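PDB 1H2B: alcohol dehydrogenase from Aeropyrum pernix, which probably catalyses the NAD-dependent oxidation of alcohols as a zinc-containing tetramer that binds the dinucleotide. Local coordinates for residues 18-23 with 29-34; 332-337 with 343-348. One frame throughout, in Å; residues are numbered along the deposited sequence.

Interaction 1. Residues 18-23 with 29-34; sequences AARLHE and RIEDVD
Ala18 and Arg20 each exchange a pair of backbone hydrogen bonds, with Glu31 and Arg29 respectively, so that strands 18-21 and 29-32 run antiparallel with a marked twist, their directions 123° apart; between them Ala19 faces Ile30 as a non-hydrogen-bonded pair. The face carrying Ala18, Arg20, Arg29 and Glu31 holds most of the side-chain contact. Its hub is Glu31 OE2, to which His22 NE2 is hydrogen-bonded, the ring standing almost perpendicular to the carboxylate; the modelled 2.4 Å between these two atoms is very short, and the exact length is doubtful. A water bridges the same oxygen to Arg20 NH1, 2.7 Å from each. Arg29 lays its guanidinium flat over one face of the His22 ring, centres 3.6 Å apart and planes 11° from parallel. Bends at chi2 and chi3 (75° at the latter) fold the arginine back over the imidazole, and Glu23 OE1 meets its NH1 at the guanidinium edge in a 3.0 Å salt bridge. Val33 CG2 packs on Ala18 CB at 3.7 Å, while CG1 lies against the Arg20 side chain, whose NE and NH2 are held by Thr76 and Asp134. This is a beta hairpin, forming two strands of a three-stranded antiparallel sheet in which strand 17-21 is central and strand 29-32 lies at one side.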
loop_
_atom_site.group_PDB
_atom_site.type_symbol
_atom_site.label_atom_id
_atom_site.label_comp_id
_atom_site.label_asym_id
_atom_site.label_seq_id
_atom_site.Cartn_x
_atom_site.Cartn_y
_atom_site.Cartn_z
ATOM N N ALA B 18 -5.692 44.935 10.080
ATOM C CA ALA B 18 -4.913 43.741 9.704
ATOM C C ALA B 18 -3.479 43.786 10.262
ATOM O O ALA B 18 -2.923 44.853 10.433
ATOM C CB ALA B 18 -4.872 43.613 8.189
ATOM N N ALA B 19 -2.866 42.622 10.486
ATOM C CA ALA B 19 -1.448 42.558 10.888
ATOM C C ALA B 19 -0.612 42.198 9.672
ATOM O O ALA B 19 -0.755 41.094 9.098
ATOM C CB ALA B 19 -1.265 41.531 12.007
ATOM N N ARG B 20 0.242 43.135 9.231
ATOM C CA ARG B 20 0.915 42.988 7.940
ATOM C C ARG B 20 2.407 43.047 8.012
ATOM O O ARG B 20 2.968 43.820 8.789
ATOM C CB ARG B 20 0.426 44.020 6.942
ATOM C CG ARG B 20 -1.081 44.201 6.993
ATOM C CD ARG B 20 -1.578 45.009 5.842
ATOM N NE ARG B 20 -1.836 44.188 4.661
ATOM C CZ ARG B 20 -1.875 44.654 3.425
ATOM N NH1 ARG B 20 -1.647 45.954 3.166
ATOM N NH2 ARG B 20 -2.142 43.831 2.443
ATOM N N LEU B 21 3.028 42.206 7.200
ATOM C CA LEU B 21 4.468 42.160 7.039
ATOM C C LEU B 21 4.857 43.180 5.976
ATOM O O LEU B 21 4.513 43.012 4.816
ATOM C CB LEU B 21 4.910 40.753 6.598
ATOM C CG LEU B 21 6.398 40.402 6.612
ATOM C CD1 LEU B 21 6.518 38.901 6.486
ATOM C CD2 LEU B 21 7.188 41.065 5.489
ATOM N N HIS B 22 5.575 44.229 6.393
ATOM C CA HIS B 22 6.167 45.211 5.469
ATOM C C HIS B 22 7.653 45.006 5.284
ATOM O O HIS B 22 8.171 45.204 4.197
ATOM C CB HIS B 22 5.974 46.639 5.976
ATOM C CG HIS B 22 4.576 47.148 5.853
ATOM N ND1 HIS B 22 4.202 48.073 4.903
ATOM C CD2 HIS B 22 3.460 46.868 6.569
ATOM C CE1 HIS B 22 2.920 48.354 5.048
ATOM N NE2 HIS B 22 2.445 47.633 6.048
ATOM N N GLU B 23 8.332 44.625 6.359
ATOM C CA GLU B 23 9.764 44.405 6.332
ATOM C C GLU B 23 10.107 43.203 7.188
ATOM O O GLU B 23 9.572 43.057 8.293
ATOM C CB GLU B 23 10.518 45.620 6.902
ATOM C CG GLU B 23 9.965 46.983 6.525
ATOM C CD GLU B 23 10.429 48.087 7.460
ATOM O OE1 GLU B 23 9.573 48.705 8.139
ATOM O OE2 GLU B 23 11.654 48.342 7.506
ATOM N N ARG B 29 3.023 45.175 11.304
ATOM C CA ARG B 29 2.306 46.430 11.469
ATOM C C ARG B 29 0.800 46.194 11.574
ATOM O O ARG B 29 0.212 45.495 10.731
ATOM C CB ARG B 29 2.681 47.392 10.336
ATOM C CG ARG B 29 4.114 47.902 10.537
ATOM C CD ARG B 29 4.985 47.987 9.301
ATOM N NE ARG B 29 4.611 49.131 8.480
ATOM C CZ ARG B 29 5.443 49.846 7.723
ATOM N NH1 ARG B 29 6.740 49.569 7.651
ATOM N NH2 ARG B 29 4.959 50.854 7.021
ATOM N N ILE B 30 0.194 46.700 12.641
ATOM C CA ILE B 30 -1.246 46.581 12.808
ATOM C C ILE B 30 -1.824 47.847 12.193
ATOM O O ILE B 30 -1.531 48.948 12.672
ATOM C CB ILE B 30 -1.650 46.424 14.301
ATOM C CG1 ILE B 30 -1.011 45.159 14.913
ATOM C CG2 ILE B 30 -3.154 46.399 14.443
ATOM C CD1 ILE B 30 -0.857 45.221 16.422
ATOM N N GLU B 31 -2.596 47.714 11.110
ATOM C CA GLU B 31 -3.029 48.894 10.358
ATOM C C GLU B 31 -4.319 48.632 9.617
ATOM O O GLU B 31 -4.761 47.494 9.530
ATOM C CB GLU B 31 -1.965 49.296 9.357
ATOM C CG GLU B 31 -1.609 48.249 8.324
ATOM C CD GLU B 31 -0.233 48.445 7.754
ATOM O OE1 GLU B 31 0.483 49.352 8.223
ATOM O OE2 GLU B 31 0.142 47.692 6.836
ATOM N N ASP B 32 -4.929 49.685 9.087
ATOM C CA ASP B 32 -6.090 49.488 8.217
ATOM C C ASP B 32 -5.718 49.046 6.804
ATOM O O ASP B 32 -4.688 49.426 6.255
ATOM C CB ASP B 32 -6.953 50.751 8.164
ATOM C CG ASP B 32 -7.346 51.244 9.538
ATOM O OD1 ASP B 32 -8.145 50.552 10.215
ATOM O OD2 ASP B 32 -6.904 52.314 10.021
ATOM N N VAL B 33 -6.583 48.225 6.208
ATOM C CA VAL B 33 -6.413 47.776 4.836
ATOM C C VAL B 33 -7.825 47.798 4.250
ATOM O O VAL B 33 -8.785 47.862 4.992
ATOM C CB VAL B 33 -5.787 46.378 4.791
ATOM C CG1 VAL B 33 -4.469 46.382 5.501
ATOM C CG2 VAL B 33 -6.625 45.453 5.511
ATOM N N ASP B 34 -7.962 47.801 2.922
ATOM C CA ASP B 34 -9.311 47.774 2.366
ATOM C C ASP B 34 -9.920 46.364 2.503
ATOM O O ASP B 34 -9.201 45.351 2.586
ATOM C CB ASP B 34 -9.276 48.183 0.882
ATOM C CG ASP B 34 -8.926 49.644 0.680
ATOM O OD1 ASP B 34 -8.844 50.381 1.665
ATOM O OD2 ASP B 34 -8.666 50.096 -0.441
HETATM O O HOH W 1 -0.786 48.256 4.367
#

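Interaction 2. Residues 332-337 with 343-348; sequences DIHKLD and LERLEK
Arg345 reaches from helix 339-347 to Asp332 on strand 331-335 and grips a single carboxylate oxygen with both terminal nitrogens. NH1 lies 2.8 Å from Asp332 OD2 and NH2 3.0 Å from that same atom, a forked end-on salt bridge in which OD2 sits in the guanidinium plane. The two groups are nearly perpendicular, 88° between planes, so NH1 meets OD2 nearly along its C-O bond whereas NH2 comes from above the carboxylate. With CG anti to the backbone N (chi1 179°), Asp332 sends its carboxylate out from the strand toward the helix. His334, two residues on, turns the edge of its ring to OD2, and NE2 gives that oxygen a weak 2.8 Å hydrogen bond; the other ring nitrogen, ND1, is held by Glu338. Strand, helix and the parallel strand 354-358 make a beta-alpha-beta unit, and this bridge spans the first two elements where their backbones are well separated, Asp332 CA and Leu346 CA being 11.0 Å apart. Asp332 and His334 are also ligands of a third zinc seen in this protein, though none is bound to this chain here. With an alanine in place of Arg345, the Asp332 carboxylate would probably lose its cationic mate and the backbone oxygen of Glu350 its NH2 donor. Beyond this salt bridge and its histidine neighbour the contact is sparse: just 97 Å² is buried, Glu344 and Glu347 are exposed on the helix, and Leu346 faces elsewhere and touches the bound dinucleotide.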
loop_
_atom_site.group_PDB
_atom_site.type_symbol
_atom_site.label_atom_id
_atom_site.label_comp_id
_atom_site.label_asym_id
_atom_site.label_seq_id
_atom_site.Cartn_x
_atom_site.Cartn_y
_atom_site.Cartn_z
ATOM N N ASP B 332 -4.221 29.029 23.600
ATOM C CA ASP B 332 -3.882 30.238 24.318
ATOM C C ASP B 332 -4.482 31.430 23.521
ATOM O O ASP B 332 -3.936 31.870 22.510
ATOM C CB ASP B 332 -2.357 30.265 24.409
ATOM C CG ASP B 332 -1.823 31.474 25.120
ATOM O OD1 ASP B 332 -2.504 31.969 26.033
ATOM O OD2 ASP B 332 -0.747 32.018 24.784
ATOM N N ILE B 333 -5.612 31.964 24.006
ATOM C CA ILE B 333 -6.374 32.958 23.246
ATOM C C ILE B 333 -5.927 34.363 23.569
ATOM O O ILE B 333 -5.822 34.729 24.759
ATOM C CB ILE B 333 -7.878 32.829 23.533
ATOM C CG1 ILE B 333 -8.374 31.438 23.128
ATOM C CG2 ILE B 333 -8.662 33.903 22.777
ATOM C CD1 ILE B 333 -9.734 31.090 23.624
ATOM N N HIS B 334 -5.658 35.123 22.522
ATOM C CA HIS B 334 -5.245 36.516 22.615
ATOM C C HIS B 334 -5.955 37.368 21.582
ATOM O O HIS B 334 -6.575 36.855 20.644
ATOM C CB HIS B 334 -3.740 36.618 22.459
ATOM C CG HIS B 334 -3.007 35.930 23.561
ATOM N ND1 HIS B 334 -2.809 36.520 24.795
ATOM C CD2 HIS B 334 -2.501 34.680 23.649
ATOM C CE1 HIS B 334 -2.178 35.669 25.586
ATOM N NE2 HIS B 334 -1.979 34.547 24.915
ATOM N N LYS B 335 -5.923 38.686 21.773
ATOM C CA LYS B 335 -6.503 39.564 20.774
ATOM C C LYS B 335 -5.578 39.753 19.585
ATOM O O LYS B 335 -4.351 39.662 19.717
ATOM C CB LYS B 335 -6.829 40.955 21.385
ATOM C CG LYS B 335 -7.869 40.923 22.504
ATOM C CD LYS B 335 -9.226 40.392 22.062
ATOM C CE LYS B 335 -10.323 41.467 22.069
ATOM N NZ LYS B 335 -11.690 40.901 21.757
ATOM N N LEU B 336 -6.164 40.035 18.416
ATOM C CA LEU B 336 -5.373 40.313 17.217
ATOM C C LEU B 336 -4.236 41.296 17.491
ATOM O O LEU B 336 -3.107 41.110 17.033
ATOM C CB LEU B 336 -6.266 40.797 16.044
ATOM C CG LEU B 336 -5.541 41.217 14.760
ATOM C CD1 LEU B 336 -4.732 40.060 14.143
ATOM C CD2 LEU B 336 -6.499 41.776 13.705
ATOM N N ASP B 337 -4.511 42.354 18.248
ATOM C CA ASP B 337 -3.464 43.359 18.361
ATOM C C ASP B 337 -2.336 42.973 19.323
ATOM O O ASP B 337 -1.345 43.706 19.440
ATOM C CB ASP B 337 -4.030 44.761 18.653
ATOM C CG ASP B 337 -4.814 44.825 19.922
ATOM O OD1 ASP B 337 -4.519 44.065 20.868
ATOM O OD2 ASP B 337 -5.756 45.641 20.075
ATOM N N LEU B 343 4.120 36.407 19.108
ATOM C CA LEU B 343 5.255 35.937 18.317
ATOM C C LEU B 343 6.536 35.940 19.156
ATOM O O LEU B 343 7.313 35.009 19.096
ATOM C CB LEU B 343 5.449 36.814 17.084
ATOM C CG LEU B 343 4.427 36.650 15.948
ATOM C CD1 LEU B 343 4.610 37.755 14.912
ATOM C CD2 LEU B 343 4.654 35.255 15.282
ATOM N N GLU B 344 6.732 36.991 19.964
ATOM C CA GLU B 344 7.854 36.974 20.900
ATOM C C GLU B 344 7.805 35.767 21.871
ATOM O O GLU B 344 8.832 35.069 22.074
ATOM C CB GLU B 344 7.887 38.303 21.669
ATOM C CG GLU B 344 8.440 39.473 20.863
ATOM C CD GLU B 344 8.119 40.834 21.501
ATOM O OE1 GLU B 344 8.128 40.947 22.755
ATOM O OE2 GLU B 344 7.847 41.799 20.740
ATOM N N ARG B 345 6.650 35.517 22.479
ATOM C CA ARG B 345 6.507 34.378 23.393
ATOM C C ARG B 345 6.787 33.065 22.657
ATOM O O ARG B 345 7.485 32.186 23.156
ATOM C CB ARG B 345 5.113 34.340 23.990
ATOM C CG ARG B 345 4.840 35.546 24.943
ATOM C CD ARG B 345 3.481 35.547 25.563
ATOM N NE ARG B 345 3.134 34.224 26.084
ATOM C CZ ARG B 345 2.038 33.547 25.747
ATOM N NH1 ARG B 345 1.140 34.073 24.905
ATOM N NH2 ARG B 345 1.837 32.341 26.259
ATOM N N LEU B 346 6.233 32.959 21.456
ATOM C CA LEU B 346 6.439 31.718 20.679
ATOM C C LEU B 346 7.905 31.470 20.398
ATOM O O LEU B 346 8.377 30.335 20.528
ATOM C CB LEU B 346 5.613 31.726 19.371
ATOM C CG LEU B 346 5.557 30.386 18.604
ATOM C CD1 LEU B 346 4.885 29.281 19.369
ATOM C CD2 LEU B 346 4.763 30.670 17.308
ATOM N N GLU B 347 8.648 32.516 20.014
ATOM C CA GLU B 347 10.079 32.381 19.726
ATOM C C GLU B 347 10.810 31.876 20.974
ATOM O O GLU B 347 11.798 31.127 20.851
ATOM C CB GLU B 347 10.644 33.734 19.265
ATOM C CG GLU B 347 12.150 33.803 19.050
ATOM C CD GLU B 347 12.635 32.956 17.896
ATOM O OE1 GLU B 347 11.829 32.627 16.982
ATOM O OE2 GLU B 347 13.836 32.618 17.897
ATOM N N LYS B 348 10.306 32.267 22.149
ATOM C CA LYS B 348 10.933 31.882 23.439
ATOM C C LYS B 348 10.452 30.567 24.028
ATOM O O LYS B 348 10.916 30.135 25.100
ATOM C CB LYS B 348 10.797 32.996 24.493
ATOM C CG LYS B 348 11.459 34.301 24.085
ATOM C CD LYS B 348 11.064 35.414 25.058
ATOM C CE LYS B 348 12.172 35.679 26.060
ATOM N NZ LYS B 348 11.644 35.999 27.429
#

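Interaction 1 comes first along the chain, near its N-terminus, and interaction 2 opens some three hundred residues later, close to the C-terminus; their centres lie about 17 Å apart, on the same side of the chain's centre. They belong to different sheets, the hairpin to a small antiparallel one and strand 331-335 to the larger mixed sheet, yet the two meet directly where Ile30 CD1 packs 3.4 Å from Asp337 O. Phe137 is a shared neighbour, touching both Ala19 and Leu336, and Leu28 touches both Leu21 and Leu343. An N-terminal hairpin is thus packed against the late beta-alpha-beta unit, whose helix 339-347 touches the bound dinucleotide through Leu346.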